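Local atomic coordinates of sensor protein (Bacteroides thetaiotaomicron, PDB entry 2X7X), a protein that senses fructose through its periplasmic binding domain and, as a hybrid two-component system, probably relays the signal through histidine phosphorylation to transcription control. Residues T242-T247 and N272-D277; M216-I221 and V238-F243. All blocks are in the same frame, centred on the assembly; numbering follows the deposited sequence.

Contact 1. Residues T242-T247 and N272-D277. With FRU (beta-D-fructofuranose), chain E; PO4 (phosphate ion), chain D.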
loop_
_atom_site.group_PDB
_atom_site.type_symbol
_atom_site.label_atom_id
_atom_site.label_comp_id
_atom_site.label_asym_id
_atom_site.label_seq_id
_atom_site.Cartn_x
_atom_site.Cartn_y
_atom_site.Cartn_z
ATOM N N THR A 242 1.055 -14.025 5.385
ATOM C CA THR A 242 2.219 -13.584 6.133
ATOM C C THR A 242 1.876 -12.314 6.906
ATOM O O THR A 242 0.932 -11.613 6.563
ATOM C CB THR A 242 3.471 -13.419 5.238
ATOM O OG1 THR A 242 4.603 -13.106 6.059
ATOM C CG2 THR A 242 3.258 -12.330 4.172
ATOM N N PHE A 243 2.615 -12.045 7.974
ATOM C CA PHE A 243 2.304 -10.909 8.844
ATOM C C PHE A 243 3.362 -9.849 8.738
ATOM O O PHE A 243 4.553 -10.164 8.680
ATOM C CB PHE A 243 2.119 -11.371 10.292
ATOM C CG PHE A 243 0.835 -12.087 10.509
ATOM C CD1 PHE A 243 -0.278 -11.404 10.983
ATOM C CD2 PHE A 243 0.712 -13.433 10.161
ATOM C CE1 PHE A 243 -1.490 -12.065 11.158
ATOM C CE2 PHE A 243 -0.478 -14.107 10.318
ATOM C CZ PHE A 243 -1.586 -13.433 10.826
ATOM N N ILE A 244 2.925 -8.597 8.672
ATOM C CA ILE A 244 3.836 -7.471 8.573
ATOM C C ILE A 244 4.704 -7.402 9.812
ATOM O O ILE A 244 4.195 -7.253 10.921
ATOM C CB ILE A 244 3.076 -6.138 8.390
ATOM C CG1 ILE A 244 2.462 -6.076 6.981
ATOM C CG2 ILE A 244 4.000 -4.937 8.670
ATOM C CD1 ILE A 244 1.802 -4.750 6.644
ATOM N N TYR A 245 6.009 -7.562 9.632
ATOM C CA TYR A 245 6.953 -7.278 10.701
ATOM C C TYR A 245 7.719 -6.025 10.308
ATOM O O TYR A 245 8.671 -6.087 9.509
ATOM C CB TYR A 245 7.886 -8.456 10.978
ATOM C CG TYR A 245 8.652 -8.302 12.276
ATOM C CD1 TYR A 245 7.970 -8.135 13.495
ATOM C CD2 TYR A 245 10.041 -8.310 12.298
ATOM C CE1 TYR A 245 8.660 -7.987 14.705
ATOM C CE2 TYR A 245 10.740 -8.166 13.498
ATOM C CZ TYR A 245 10.041 -8.006 14.698
ATOM O OH TYR A 245 10.709 -7.869 15.900
ATOM N N PRO A 246 7.285 -4.876 10.836
ATOM C CA PRO A 246 7.709 -3.576 10.291
ATOM C C PRO A 246 9.127 -3.192 10.677
ATOM O O PRO A 246 9.559 -3.411 11.813
ATOM C CB PRO A 246 6.698 -2.587 10.882
ATOM C CG PRO A 246 6.239 -3.230 12.170
ATOM C CD PRO A 246 6.341 -4.737 11.960
ATOM N N THR A 247 9.835 -2.635 9.703
ATOM C CA THR A 247 11.211 -2.198 9.859
ATOM C C THR A 247 11.246 -0.803 10.491
ATOM O O THR A 247 11.965 -0.589 11.467
ATOM C CB THR A 247 11.945 -2.199 8.511
ATOM O OG1 THR A 247 11.195 -1.440 7.563
ATOM C CG2 THR A 247 12.100 -3.612 7.973
ATOM N N ASN A 272 2.687 -1.850 15.098
ATOM C CA ASN A 272 1.601 -2.777 14.789
ATOM C C ASN A 272 1.938 -3.727 13.661
ATOM O O ASN A 272 2.828 -3.461 12.839
ATOM C CB ASN A 272 0.311 -2.020 14.458
ATOM C CG ASN A 272 -0.076 -1.031 15.540
ATOM O OD1 ASN A 272 -0.258 -1.404 16.707
ATOM N ND2 ASN A 272 -0.184 0.248 15.162
ATOM N N THR A 273 1.207 -4.834 13.628
ATOM C CA THR A 273 1.278 -5.766 12.517
ATOM C C THR A 273 -0.048 -5.759 11.732
ATOM O O THR A 273 -1.005 -5.076 12.113
ATOM C CB THR A 273 1.641 -7.188 13.017
ATOM O OG1 THR A 273 1.786 -8.078 11.904
ATOM C CG2 THR A 273 0.581 -7.725 13.978
ATOM N N ALA A 274 -0.075 -6.495 10.623
ATOM C CA ALA A 274 -1.305 -6.805 9.892
ATOM C C ALA A 274 -1.063 -8.061 9.078
ATOM O O ALA A 274 0.070 -8.344 8.678
ATOM C CB ALA A 274 -1.711 -5.662 8.981
ATOM N N VAL A 275 -2.127 -8.817 8.847
ATOM C CA VAL A 275 -2.055 -9.976 7.989
ATOM C C VAL A 275 -2.049 -9.529 6.523
ATOM O O VAL A 275 -2.710 -8.549 6.149
ATOM C CB VAL A 275 -3.219 -10.958 8.274
ATOM C CG1 VAL A 275 -4.551 -10.443 7.698
ATOM C CG2 VAL A 275 -2.901 -12.346 7.755
ATOM N N VAL A 276 -1.280 -10.250 5.713
ATOM C CA VAL A 276 -1.249 -10.065 4.278
ATOM C C VAL A 276 -1.527 -11.400 3.628
ATOM O O VAL A 276 -0.822 -12.366 3.878
ATOM C CB VAL A 276 0.127 -9.571 3.804
ATOM C CG1 VAL A 276 0.193 -9.510 2.270
ATOM C CG2 VAL A 276 0.459 -8.219 4.420
ATOM N N ASP A 277 -2.538 -11.449 2.772
ATOM C CA ASP A 277 -2.925 -12.688 2.110
ATOM C C ASP A 277 -3.574 -12.382 0.765
ATOM O O ASP A 277 -3.547 -11.229 0.313
ATOM C CB ASP A 277 -3.849 -13.515 3.013
ATOM C CG ASP A 277 -5.072 -12.743 3.475
ATOM O OD1 ASP A 277 -5.420 -11.702 2.885
ATOM O OD2 ASP A 277 -5.724 -13.196 4.434
HETATM C C1 FRU E . 15.611 -10.289 9.906
HETATM C C2 FRU E . 14.810 -11.375 10.600
HETATM C C3 FRU E . 13.352 -11.391 10.152
HETATM C C4 FRU E . 12.623 -11.700 11.445
HETATM C C5 FRU E . 13.441 -10.888 12.440
HETATM C C6 FRU E . 13.348 -11.351 13.893
HETATM O O1 FRU E . 17.004 -10.536 10.076
HETATM O O2 FRU E . 15.462 -12.631 10.379
HETATM O O3 FRU E . 13.099 -12.334 9.100
HETATM O O4 FRU E . 11.241 -11.328 11.408
HETATM O O5 FRU E . 14.785 -11.092 11.994
HETATM O O6 FRU E . 14.062 -10.427 14.738
HETATM P P PO4 D . -5.341 -7.170 10.464
HETATM O O1 PO4 D . -6.231 -7.404 11.661
HETATM O O2 PO4 D . -6.185 -7.084 9.216
HETATM O O3 PO4 D . -4.620 -5.863 10.623
HETATM O O4 PO4 D . -4.337 -8.291 10.351
#
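Where the two lobes of this periplasmic binding-protein fold join, Thr-242 and Phe-243 pair antiparallel with Val-276 and Val-275 at the edge of the mixed sheet. Thr-242 and Val-276 form the hydrogen-bonded pair, Thr-242 N reaching Val-276 O at 2.9 Å and Val-276 N returning to Thr-242 O at 2.7 Å. The ladder then runs on into the loop as Ile-244 N bonds Ala-274 O at 2.9 Å. Beyond it, a side chain replaces the backbone: Thr-273 OG1, anti to its own backbone N (chi1 -177°), donates to Ile-244 O at 2.7 Å, approaching 23° out of the carbonyl plane. A threonine suits this place because its hydroxyl can donate to the carbonyl of Ile-244 where backbone N-H pairing gives way to a side chain.

Phe-243 and Val-275 are the non-hydrogen-bonded pair. Val-275 CG2 lies over one face of the phenyl ring in a CH-pi contact, displaced toward the rim and 3.5 Å from Phe-243 CZ. On the side of the sheet that carries Val-276, Ile-244 crosses that valine at about a right angle, with Ile-244 CG1 3.9 Å from Val-276 CG2. Val-275 N also donates to a phosphate ion, probably from the crystallisation liquor.

Tyr-245 turns away from this pairing into the sugar pocket, where its CD2 is 3.4 Å from O4 of the fructose and its hydroxyl bonds Asp-94 and Asn-110. Helix 110-124 packs on Phe-243 and Thr-273, whereas Met-284 of helix 281-304 touches Ile-244 and Val-276.

Contact 2. Residues M216-I221 and V238-F243. With K (potassium ion), chain F.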
loop_
_atom_site.group_PDB
_atom_site.type_symbol
_atom_site.label_atom_id
_atom_site.label_comp_id
_atom_site.label_asym_id
_atom_site.label_seq_id
_atom_site.Cartn_x
_atom_site.Cartn_y
_atom_site.Cartn_z
ATOM N N MET A 216 -1.476 -28.655 2.394
ATOM C CA MET A 216 -1.220 -27.816 3.558
ATOM C C MET A 216 -1.117 -26.349 3.178
ATOM O O MET A 216 -0.797 -26.014 2.034
ATOM C CB MET A 216 0.063 -28.269 4.270
ATOM C CG MET A 216 1.328 -28.186 3.422
ATOM S SD MET A 216 2.744 -29.027 4.153
ATOM C CE MET A 216 2.403 -30.742 3.711
ATOM N N ILE A 217 -1.410 -25.477 4.137
ATOM C CA ILE A 217 -1.234 -24.044 3.945
ATOM C C ILE A 217 0.104 -23.610 4.535
ATOM O O ILE A 217 0.647 -24.290 5.423
ATOM C CB ILE A 217 -2.359 -23.234 4.622
ATOM C CG1 ILE A 217 -2.376 -23.500 6.136
ATOM C CG2 ILE A 217 -3.725 -23.482 3.916
ATOM C CD1 ILE A 217 -3.031 -22.404 6.918
ATOM N N PHE A 218 0.628 -22.486 4.044
ATOM C CA PHE A 218 1.910 -21.949 4.510
ATOM C C PHE A 218 1.749 -20.541 5.058
ATOM O O PHE A 218 1.219 -19.653 4.377
ATOM C CB PHE A 218 2.969 -21.980 3.396
ATOM C CG PHE A 218 3.339 -23.370 2.956
ATOM C CD1 PHE A 218 4.477 -24.004 3.476
ATOM C CD2 PHE A 218 2.532 -24.076 2.050
ATOM C CE1 PHE A 218 4.804 -25.323 3.086
ATOM C CE2 PHE A 218 2.857 -25.381 1.658
ATOM C CZ PHE A 218 3.982 -26.002 2.172
ATOM N N VAL A 219 2.203 -20.343 6.299
ATOM C CA VAL A 219 2.153 -19.019 6.929
ATOM C C VAL A 219 3.530 -18.564 7.389
ATOM O O VAL A 219 4.271 -19.329 8.005
ATOM C CB VAL A 219 1.128 -18.955 8.089
ATOM C CG1 VAL A 219 0.989 -17.539 8.573
ATOM C CG2 VAL A 219 -0.236 -19.489 7.632
ATOM N N GLY A 220 3.879 -17.325 7.059
ATOM C CA GLY A 220 5.181 -16.769 7.420
ATOM C C GLY A 220 5.035 -15.418 8.090
ATOM O O GLY A 220 3.919 -14.963 8.338
ATOM N N ILE A 221 6.160 -14.783 8.404
ATOM C CA ILE A 221 6.152 -13.462 9.028
ATOM C C ILE A 221 7.182 -12.595 8.320
ATOM O O ILE A 221 8.224 -13.098 7.908
ATOM C CB ILE A 221 6.469 -13.536 10.538
ATOM C CG1 ILE A 221 5.449 -14.417 11.264
ATOM C CG2 ILE A 221 6.449 -12.146 11.163
ATOM C CD1 ILE A 221 5.848 -14.846 12.665
ATOM N N VAL A 238 2.398 -19.048 -3.216
ATOM C CA VAL A 238 3.313 -19.909 -2.467
ATOM C C VAL A 238 3.033 -19.835 -0.953
ATOM O O VAL A 238 3.005 -20.849 -0.263
ATOM C CB VAL A 238 4.783 -19.537 -2.763
ATOM C CG1 VAL A 238 5.753 -20.354 -1.893
ATOM C CG2 VAL A 238 5.085 -19.731 -4.270
ATOM N N LEU A 239 2.841 -18.620 -0.449
ATOM C CA LEU A 239 2.444 -18.395 0.923
ATOM C C LEU A 239 0.953 -18.094 0.961
ATOM O O LEU A 239 0.446 -17.297 0.151
ATOM C CB LEU A 239 3.190 -17.185 1.473
ATOM C CG LEU A 239 4.532 -17.343 2.161
ATOM C CD1 LEU A 239 5.066 -15.954 2.480
ATOM C CD2 LEU A 239 4.359 -18.139 3.429
ATOM N N ASP A 240 0.244 -18.703 1.901
ATOM C CA ASP A 240 -1.160 -18.390 2.034
ATOM C C ASP A 240 -1.361 -17.112 2.802
ATOM O O ASP A 240 -2.296 -16.373 2.536
ATOM C CB ASP A 240 -1.903 -19.525 2.685
ATOM C CG ASP A 240 -1.858 -20.776 1.852
ATOM O OD1 ASP A 240 -2.854 -21.048 1.145
ATOM O OD2 ASP A 240 -0.817 -21.469 1.889
ATOM N N ALA A 241 -0.462 -16.842 3.739
ATOM C CA ALA A 241 -0.528 -15.635 4.551
ATOM C C ALA A 241 0.842 -15.302 5.117
ATOM O O ALA A 241 1.687 -16.179 5.301
ATOM C CB ALA A 241 -1.562 -15.784 5.689
ATOM N N THR A 242 1.055 -14.025 5.385
ATOM C CA THR A 242 2.219 -13.584 6.133
ATOM C C THR A 242 1.876 -12.314 6.906
ATOM O O THR A 242 0.932 -11.613 6.563
ATOM C CB THR A 242 3.471 -13.419 5.238
ATOM O OG1 THR A 242 4.603 -13.106 6.059
ATOM C CG2 THR A 242 3.258 -12.330 4.172
ATOM N N PHE A 243 2.615 -12.045 7.974
ATOM C CA PHE A 243 2.304 -10.909 8.844
ATOM C C PHE A 243 3.362 -9.849 8.738
ATOM O O PHE A 243 4.553 -10.164 8.680
ATOM C CB PHE A 243 2.119 -11.371 10.292
ATOM C CG PHE A 243 0.835 -12.087 10.509
ATOM C CD1 PHE A 243 -0.278 -11.404 10.983
ATOM C CD2 PHE A 243 0.712 -13.433 10.161
ATOM C CE1 PHE A 243 -1.490 -12.065 11.158
ATOM C CE2 PHE A 243 -0.478 -14.107 10.318
ATOM C CZ PHE A 243 -1.586 -13.433 10.826
HETATM K K K F . -0.580 -24.818 -0.516
HETATM O O HOH W 1 -1.162 -22.195 -2.571
#
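Asp-240 and Ile-217 set their side chains at about a right angle to each other, and from there the carboxylate turns to the backbone of Phe-218. With CG anti to its own carbonyl carbon (chi1 -63°), Asp-240 accepts a bond from Phe-218 N on OD2 at 2.8 Å, the N-H arriving 35° out of the carboxylate plane. The aliphatic Ile-217 lies against the same group, its CB 3.6 Å from Asp-240 OD2. Backbone bonds complete the grip: Phe-218 O takes Asp-240 N at 2.8 Å and, weakly, Ala-241 N. An alanine in place of Asp-240 would probably leave Phe-218 N without this acceptor and open a gap beside Ile-217.

Further on, the strands run parallel. Gly-220 N donates to Ala-241 O, and Gly-220 O receives Phe-243 N at 3.2 Å while lying in the plane of the Phe-243 ring, at its edge. Val-219 CG1 meets that edge too, 4.1 Å from Phe-243 CE2, a small apolar branch against an aromatic rim. Leu-239 CD2 packs 3.8 Å from Gly-220 N, where the glycine has no side chain; the same methyl meets Phe-218 CB. Just before the strand, Met-216 O binds a potassium ion at 2.8 Å, a site shared with Glu-213 O.

The contact joins the two strands of a beta-alpha-beta unit. Helix 230-235 packs on Leu-239 and Thr-242, helix 110-124 on Ile-221, Ala-241 and Phe-243 from the other face, and strand 191-194 pairs with 217-220 on its far side.

In the fold
Strand 241-244 belongs to both contacts: it pairs parallel with 217-220 in contact 2 and antiparallel with 275-277 in contact 1, so Thr-242 and Phe-243 are held from both edges. The contact centres lie about 11 Å apart. Direct packing joins them where Asp-277 CB meets Asp-240 O at 3.3 Å and, toward the sugar, where Tyr-245 CB meets Ile-221 CG2 at 4.0 Å. Both reach the fructose pocket at the C-terminal ends of the parallel strands: Tyr-245 lines it, and the side chain of Ile-221 comes within about 5 Å of the sugar. The potassium ion held by Met-216 O lies at the other end of contact 2, about 13 Å from the side chain of Thr-242.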